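Local coordinates for Crov588 (Cafeteriavirus, PDB 6NYR), which is of unknown function but folds into a circular solenoid of leucine-rich repeats of the FNIP type, at residues N185-K199 with P206-Q220. Sequence-based numbering, arbitrary orientation. Where two conformers were deposited one is given.
Sequences NSLTYLEFGRNFNQK and PNSLTHLTFGWYFNQ
In the conformer of Y189 described here, one of two deposited, its ring and that of H211 form an offset stack, centroids 4.2 Å apart and planes 7° from parallel, with H211 CB adding a CH-pi contact over the same tyrosine face. H211 is held at its edge as well: T210 OG1 lies in the imidazole plane, hydrogen-bonded to ND1. In that conformer H167 also stacks on Y189, and the Y233 ring meets H211, so the aromatic row runs on into neighbouring strands. On the other side of the strands, F192 and F214 meet rim to rim with planes within 5° of parallel, CD2 of F192 3.9 Å from CD1 of F214. Each has one face filled from its own segment, by F196 and F218 respectively, and F196 CE2 in turn touches F218 CD1. Q198 N lies over the other face of F196 and Q220 N over that of F218, whose edge meets F196 O. W216 CD1 covers one face of Y217, with the R194 backbone at its edge. L190 CD2 packs beside L212 CD1 at 4.0 Å in the same buried layer.

Strands 189-191 and 211-213 run parallel in register, and T188 O starts the ladder by accepting from both T210 N and H211 N. A water links L190 O to T213 OG1.

Past the strands, N197 holds its CG anti to the backbone N (chi1 -172°), which brings OD1 to the next coil. N219 N donates to N197 OD1 at 2.8 Å, and Q220 NE2 reaches the same oxygen from the opposite face of its amide plane. N219 OD1 repeats this grip on N241 and Q242, and N175 OD1 supplies it to N197 and Q198, making an asparagine ladder. Parallel strands, leucine and phenylalanine layers and stacked asparagines, recurring every 22 residues, are the hallmarks of a leucine-rich-repeat solenoid, here curved into a ring.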
loop_
_atom_site.group_PDB
_atom_site.type_symbol
_atom_site.label_atom_id
_atom_site.label_comp_id
_atom_site.label_asym_id
_atom_site.label_seq_id
_atom_site.Cartn_x
_atom_site.Cartn_y
_atom_site.Cartn_z
ATOM N N ASN A 185 -5.625 34.139 -15.401
ATOM C CA ASN A 185 -4.641 33.830 -16.427
ATOM C C ASN A 185 -3.476 33.011 -15.897
ATOM O O ASN A 185 -2.664 32.528 -16.694
ATOM C CB ASN A 185 -4.102 35.141 -17.006
ATOM C CG ASN A 185 -5.083 35.828 -17.933
ATOM O OD1 ASN A 185 -5.625 35.213 -18.851
ATOM N ND2 ASN A 185 -5.327 37.111 -17.689
ATOM N N SER A 186 -3.379 32.854 -14.580
ATOM C CA SER A 186 -2.323 32.085 -13.938
ATOM C C SER A 186 -2.712 30.645 -13.632
ATOM O O SER A 186 -1.847 29.867 -13.212
ATOM C CB SER A 186 -1.910 32.787 -12.636
ATOM O OG SER A 186 -3.055 33.101 -11.851
ATOM N N LEU A 187 -3.969 30.271 -13.843
ATOM C CA LEU A 187 -4.458 28.974 -13.393
ATOM C C LEU A 187 -3.831 27.848 -14.206
ATOM O O LEU A 187 -3.722 27.925 -15.433
ATOM C CB LEU A 187 -5.980 28.937 -13.505
ATOM C CG LEU A 187 -6.737 27.901 -12.681
ATOM C CD1 LEU A 187 -6.600 28.188 -11.196
ATOM C CD2 LEU A 187 -8.208 27.880 -13.089
ATOM N N THR A 188 -3.414 26.794 -13.505
ATOM C CA THR A 188 -2.782 25.639 -14.123
ATOM C C THR A 188 -3.506 24.328 -13.849
ATOM O O THR A 188 -3.513 23.452 -14.717
ATOM C CB THR A 188 -1.333 25.489 -13.629
ATOM O OG1 THR A 188 -1.333 25.221 -12.220
ATOM C CG2 THR A 188 -0.534 26.752 -13.896
ATOM N N TYR A 189 -4.093 24.166 -12.664
ATOM C CA TYR A 189 -4.855 22.977 -12.297
ATOM C C TYR A 189 -6.304 23.387 -12.060
ATOM O O TYR A 189 -6.574 24.255 -11.221
ATOM C CB TYR A 189 -4.281 22.320 -11.034
ATOM C CG TYR A 189 -2.989 21.558 -11.224
ATOM C CD1 TYR A 189 -1.865 22.175 -11.758
ATOM C CD2 TYR A 189 -2.886 20.227 -10.843
ATOM C CE1 TYR A 189 -0.681 21.481 -11.927
ATOM C CE2 TYR A 189 -1.704 19.525 -11.005
ATOM C CZ TYR A 189 -0.607 20.156 -11.544
ATOM O OH TYR A 189 0.567 19.458 -11.707
ATOM N N LEU A 190 -7.232 22.766 -12.785
ATOM C CA LEU A 190 -8.662 23.002 -12.597
ATOM C C LEU A 190 -9.350 21.659 -12.428
ATOM O O LEU A 190 -9.212 20.777 -13.285
ATOM C CB LEU A 190 -9.264 23.774 -13.772
ATOM C CG LEU A 190 -10.771 24.049 -13.722
ATOM C CD1 LEU A 190 -11.171 24.755 -12.436
ATOM C CD2 LEU A 190 -11.217 24.870 -14.939
ATOM N N GLU A 191 -10.073 21.496 -11.323
ATOM C CA GLU A 191 -10.837 20.282 -11.068
ATOM C C GLU A 191 -12.280 20.635 -10.745
ATOM O O GLU A 191 -12.546 21.349 -9.772
ATOM C CB GLU A 191 -10.237 19.463 -9.921
ATOM C CG GLU A 191 -11.010 18.173 -9.678
ATOM C CD GLU A 191 -10.343 17.245 -8.691
ATOM O OE1 GLU A 191 -9.174 17.493 -8.329
ATOM O OE2 GLU A 191 -10.996 16.264 -8.277
ATOM N N PHE A 192 -13.205 20.129 -11.553
ATOM C CA PHE A 192 -14.627 20.217 -11.264
ATOM C C PHE A 192 -15.086 18.997 -10.473
ATOM O O PHE A 192 -14.495 17.917 -10.547
ATOM C CB PHE A 192 -15.444 20.331 -12.551
ATOM C CG PHE A 192 -15.285 21.645 -13.250
ATOM C CD1 PHE A 192 -15.883 22.786 -12.744
ATOM C CD2 PHE A 192 -14.537 21.741 -14.411
ATOM C CE1 PHE A 192 -15.737 23.999 -13.383
ATOM C CE2 PHE A 192 -14.389 22.951 -15.055
ATOM C CZ PHE A 192 -14.988 24.080 -14.540
ATOM N N GLY A 193 -16.169 19.185 -9.718
ATOM C CA GLY A 193 -16.692 18.157 -8.850
ATOM C C GLY A 193 -17.869 17.417 -9.461
ATOM O O GLY A 193 -18.177 17.535 -10.650
ATOM N N ARG A 194 -18.553 16.656 -8.604
ATOM C CA ARG A 194 -19.589 15.734 -9.053
ATOM C C ARG A 194 -20.570 16.390 -10.019
ATOM O O ARG A 194 -20.769 15.918 -11.143
ATOM C CB ARG A 194 -20.354 15.201 -7.838
ATOM C CG ARG A 194 -21.035 13.860 -8.036
ATOM C CD ARG A 194 -21.768 13.444 -6.764
ATOM N NE ARG A 194 -22.733 14.479 -6.380
ATOM C CZ ARG A 194 -23.428 14.490 -5.248
ATOM N NH1 ARG A 194 -23.280 13.510 -4.368
ATOM N NH2 ARG A 194 -24.274 15.480 -4.998
ATOM N N ASN A 195 -21.201 17.479 -9.591
ATOM C CA ASN A 195 -22.407 17.968 -10.245
ATOM C C ASN A 195 -22.157 19.008 -11.326
ATOM O O ASN A 195 -23.124 19.470 -11.941
ATOM C CB ASN A 195 -23.368 18.552 -9.200
ATOM C CG ASN A 195 -23.975 17.487 -8.316
ATOM O OD1 ASN A 195 -23.653 16.304 -8.443
ATOM N ND2 ASN A 195 -24.848 17.895 -7.404
ATOM N N PHE A 196 -20.915 19.410 -11.565
ATOM C CA PHE A 196 -20.681 20.407 -12.595
ATOM C C PHE A 196 -21.022 19.820 -13.963
ATOM O O PHE A 196 -20.365 18.881 -14.426
ATOM C CB PHE A 196 -19.238 20.894 -12.592
ATOM C CG PHE A 196 -18.958 21.886 -13.678
ATOM C CD1 PHE A 196 -19.290 23.221 -13.515
ATOM C CD2 PHE A 196 -18.396 21.484 -14.873
ATOM C CE1 PHE A 196 -19.049 24.138 -14.519
ATOM C CE2 PHE A 196 -18.150 22.395 -15.884
ATOM C CZ PHE A 196 -18.478 23.725 -15.708
ATOM N N ASN A 197 -22.043 20.387 -14.617
ATOM C CA ASN A 197 -22.481 19.955 -15.944
ATOM C C ASN A 197 -22.938 21.213 -16.689
ATOM O O ASN A 197 -24.104 21.399 -17.016
ATOM C CB ASN A 197 -23.588 18.905 -15.863
ATOM C CG ASN A 197 -23.918 18.306 -17.216
ATOM O OD1 ASN A 197 -23.141 18.421 -18.167
ATOM N ND2 ASN A 197 -25.073 17.662 -17.312
ATOM N N GLN A 198 -21.983 22.098 -16.954
ATOM C CA GLN A 198 -22.227 23.404 -17.551
ATOM C C GLN A 198 -21.375 23.534 -18.807
ATOM O O GLN A 198 -20.246 23.036 -18.858
ATOM C CB GLN A 198 -21.887 24.507 -16.541
ATOM C CG GLN A 198 -22.966 25.557 -16.298
ATOM C CD GLN A 198 -24.369 24.990 -16.237
ATOM O OE1 GLN A 198 -25.203 25.302 -17.090
ATOM N NE2 GLN A 198 -24.639 24.154 -15.244
ATOM N N LYS A 199 -21.926 24.188 -19.826
ATOM C CA LYS A 199 -21.182 24.398 -21.059
ATOM C C LYS A 199 -19.901 25.178 -20.787
ATOM O O LYS A 199 -19.833 26.016 -19.883
ATOM C CB LYS A 199 -22.034 25.140 -22.088
ATOM C CG LYS A 199 -23.068 24.286 -22.814
ATOM C CD LYS A 199 -24.056 25.170 -23.577
ATOM C CE LYS A 199 -24.915 24.371 -24.551
ATOM N NZ LYS A 199 -25.606 23.209 -23.929
ATOM N N PRO A 206 -8.152 29.503 -19.389
ATOM C CA PRO A 206 -7.014 30.399 -19.614
ATOM C C PRO A 206 -5.885 29.725 -20.379
ATOM O O PRO A 206 -5.798 28.500 -20.483
ATOM C CB PRO A 206 -6.573 30.786 -18.196
ATOM C CG PRO A 206 -6.993 29.626 -17.351
ATOM C CD PRO A 206 -8.254 29.073 -17.978
ATOM N N ASN A 207 -4.992 30.571 -20.897
ATOM C CA ASN A 207 -3.887 30.146 -21.743
ATOM C C ASN A 207 -2.798 29.405 -20.990
ATOM O O ASN A 207 -1.800 29.014 -21.607
ATOM C CB ASN A 207 -3.256 31.374 -22.404
ATOM C CG ASN A 207 -2.477 32.234 -21.406
ATOM O OD1 ASN A 207 -2.687 32.141 -20.192
ATOM N ND2 ASN A 207 -1.570 33.064 -21.916
ATOM N N SER A 208 -2.962 29.201 -19.689
ATOM C CA SER A 208 -1.937 28.586 -18.865
ATOM C C SER A 208 -2.344 27.247 -18.275
ATOM O O SER A 208 -1.535 26.626 -17.576
ATOM C CB SER A 208 -1.555 29.541 -17.727
ATOM O OG SER A 208 -2.718 29.972 -17.035
ATOM N N LEU A 209 -3.555 26.774 -18.547
ATOM C CA LEU A 209 -4.051 25.566 -17.902
ATOM C C LEU A 209 -3.325 24.340 -18.442
ATOM O O LEU A 209 -3.184 24.170 -19.656
ATOM C CB LEU A 209 -5.557 25.439 -18.136
ATOM C CG LEU A 209 -6.345 24.487 -17.238
ATOM C CD1 LEU A 209 -6.346 25.012 -15.810
ATOM C CD2 LEU A 209 -7.768 24.308 -17.738
ATOM N N THR A 210 -2.843 23.492 -17.531
ATOM C CA THR A 210 -2.161 22.257 -17.899
ATOM C C THR A 210 -2.937 21.003 -17.530
ATOM O O THR A 210 -2.809 19.993 -18.222
ATOM C CB THR A 210 -0.775 22.190 -17.238
ATOM O OG1 THR A 210 -0.904 22.255 -15.812
ATOM C CG2 THR A 210 0.103 23.338 -17.725
ATOM N N HIS A 211 -3.734 21.040 -16.461
ATOM C CA HIS A 211 -4.440 19.864 -15.961
ATOM C C HIS A 211 -5.917 20.207 -15.832
ATOM O O HIS A 211 -6.277 21.138 -15.101
ATOM C CB HIS A 211 -3.896 19.416 -14.599
ATOM C CG HIS A 211 -2.538 18.790 -14.653
ATOM N ND1 HIS A 211 -1.416 19.474 -15.067
ATOM C CD2 HIS A 211 -2.121 17.546 -14.320
ATOM C CE1 HIS A 211 -0.366 18.675 -14.997
ATOM N NE2 HIS A 211 -0.766 17.499 -14.548
ATOM N N LEU A 212 -6.772 19.449 -16.517
ATOM C CA LEU A 212 -8.214 19.663 -16.479
ATOM C C LEU A 212 -8.888 18.342 -16.147
ATOM O O LEU A 212 -8.729 17.358 -16.879
ATOM C CB LEU A 212 -8.734 20.212 -17.810
ATOM C CG LEU A 212 -10.246 20.414 -17.913
ATOM C CD1 LEU A 212 -10.745 21.369 -16.839
ATOM C CD2 LEU A 212 -10.637 20.917 -19.301
ATOM N N THR A 213 -9.645 18.326 -15.053
ATOM C CA THR A 213 -10.350 17.143 -14.589
ATOM C C THR A 213 -11.832 17.461 -14.457
ATOM O O THR A 213 -12.199 18.430 -13.784
ATOM C CB THR A 213 -9.809 16.670 -13.229
ATOM O OG1 THR A 213 -8.414 16.371 -13.343
ATOM C CG2 THR A 213 -10.556 15.435 -12.745
ATOM N N PHE A 214 -12.673 16.657 -15.106
ATOM C CA PHE A 214 -14.117 16.753 -14.942
ATOM C C PHE A 214 -14.604 15.691 -13.963
ATOM O O PHE A 214 -13.900 14.730 -13.636
ATOM C CB PHE A 214 -14.860 16.603 -16.281
ATOM C CG PHE A 214 -14.620 17.730 -17.230
ATOM C CD1 PHE A 214 -15.199 18.969 -17.012
ATOM C CD2 PHE A 214 -13.822 17.553 -18.344
ATOM C CE1 PHE A 214 -14.974 20.018 -17.879
ATOM C CE2 PHE A 214 -13.594 18.596 -19.223
ATOM C CZ PHE A 214 -14.171 19.831 -18.990
ATOM N N GLY A 215 -15.845 15.865 -13.521
ATOM C CA GLY A 215 -16.448 14.967 -12.563
ATOM C C GLY A 215 -17.648 14.204 -13.086
ATOM O O GLY A 215 -17.957 14.228 -14.281
ATOM N N TRP A 216 -18.359 13.563 -12.156
ATOM C CA TRP A 216 -19.400 12.593 -12.468
ATOM C C TRP A 216 -20.342 13.037 -13.576
ATOM O O TRP A 216 -20.511 12.328 -14.574
ATOM C CB TRP A 216 -20.175 12.316 -11.175
ATOM C CG TRP A 216 -21.149 11.186 -11.183
ATOM C CD1 TRP A 216 -22.392 11.171 -11.747
ATOM C CD2 TRP A 216 -20.980 9.914 -10.553
ATOM N NE1 TRP A 216 -22.998 9.962 -11.522
ATOM C CE2 TRP A 216 -22.153 9.171 -10.790
ATOM C CE3 TRP A 216 -19.947 9.326 -9.816
ATOM C CZ2 TRP A 216 -22.318 7.869 -10.319
ATOM C CZ3 TRP A 216 -20.112 8.034 -9.352
ATOM C CH2 TRP A 216 -21.287 7.321 -9.603
ATOM N N TYR A 217 -20.974 14.198 -13.420
ATOM C CA TYR A 217 -22.101 14.543 -14.277
ATOM C C TYR A 217 -21.729 15.375 -15.499
ATOM O O TYR A 217 -22.605 15.629 -16.336
ATOM C CB TYR A 217 -23.181 15.293 -13.474
ATOM C CG TYR A 217 -23.986 14.398 -12.552
ATOM C CD1 TYR A 217 -25.054 13.648 -13.034
ATOM C CD2 TYR A 217 -23.680 14.302 -11.201
ATOM C CE1 TYR A 217 -25.782 12.824 -12.202
ATOM C CE2 TYR A 217 -24.410 13.483 -10.359
ATOM C CZ TYR A 217 -25.459 12.746 -10.863
ATOM O OH TYR A 217 -26.185 11.930 -10.025
ATOM N N PHE A 218 -20.478 15.804 -15.643
ATOM C CA PHE A 218 -20.145 16.640 -16.787
ATOM C C PHE A 218 -20.401 15.888 -18.087
ATOM O O PHE A 218 -19.857 14.800 -18.306
ATOM C CB PHE A 218 -18.692 17.093 -16.752
ATOM C CG PHE A 218 -18.312 17.939 -17.936
ATOM C CD1 PHE A 218 -18.634 19.289 -17.973
ATOM C CD2 PHE A 218 -17.661 17.382 -19.022
ATOM C CE1 PHE A 218 -18.296 20.066 -19.063
ATOM C CE2 PHE A 218 -17.319 18.155 -20.116
ATOM C CZ PHE A 218 -17.639 19.498 -20.135
ATOM N N ASN A 219 -21.222 16.474 -18.958
ATOM C CA ASN A 219 -21.516 15.850 -20.242
ATOM C C ASN A 219 -21.942 16.894 -21.267
ATOM O O ASN A 219 -23.054 16.833 -21.801
ATOM C CB ASN A 219 -22.604 14.786 -20.091
ATOM C CG ASN A 219 -22.719 13.900 -21.318
ATOM O OD1 ASN A 219 -21.811 13.849 -22.148
ATOM N ND2 ASN A 219 -23.829 13.188 -21.430
ATOM N N GLN A 220 -21.059 17.848 -21.550
ATOM C CA GLN A 220 -21.286 18.863 -22.566
ATOM C C GLN A 220 -20.238 18.708 -23.656
ATOM O O GLN A 220 -19.119 18.256 -23.395
ATOM C CB GLN A 220 -21.202 20.277 -21.980
ATOM C CG GLN A 220 -22.208 20.566 -20.887
ATOM C CD GLN A 220 -23.636 20.569 -21.391
ATOM O OE1 GLN A 220 -23.924 21.063 -22.483
ATOM N NE2 GLN A 220 -24.541 20.008 -20.596
HETATM O O HOH W 1 -7.076 18.691 -12.861
#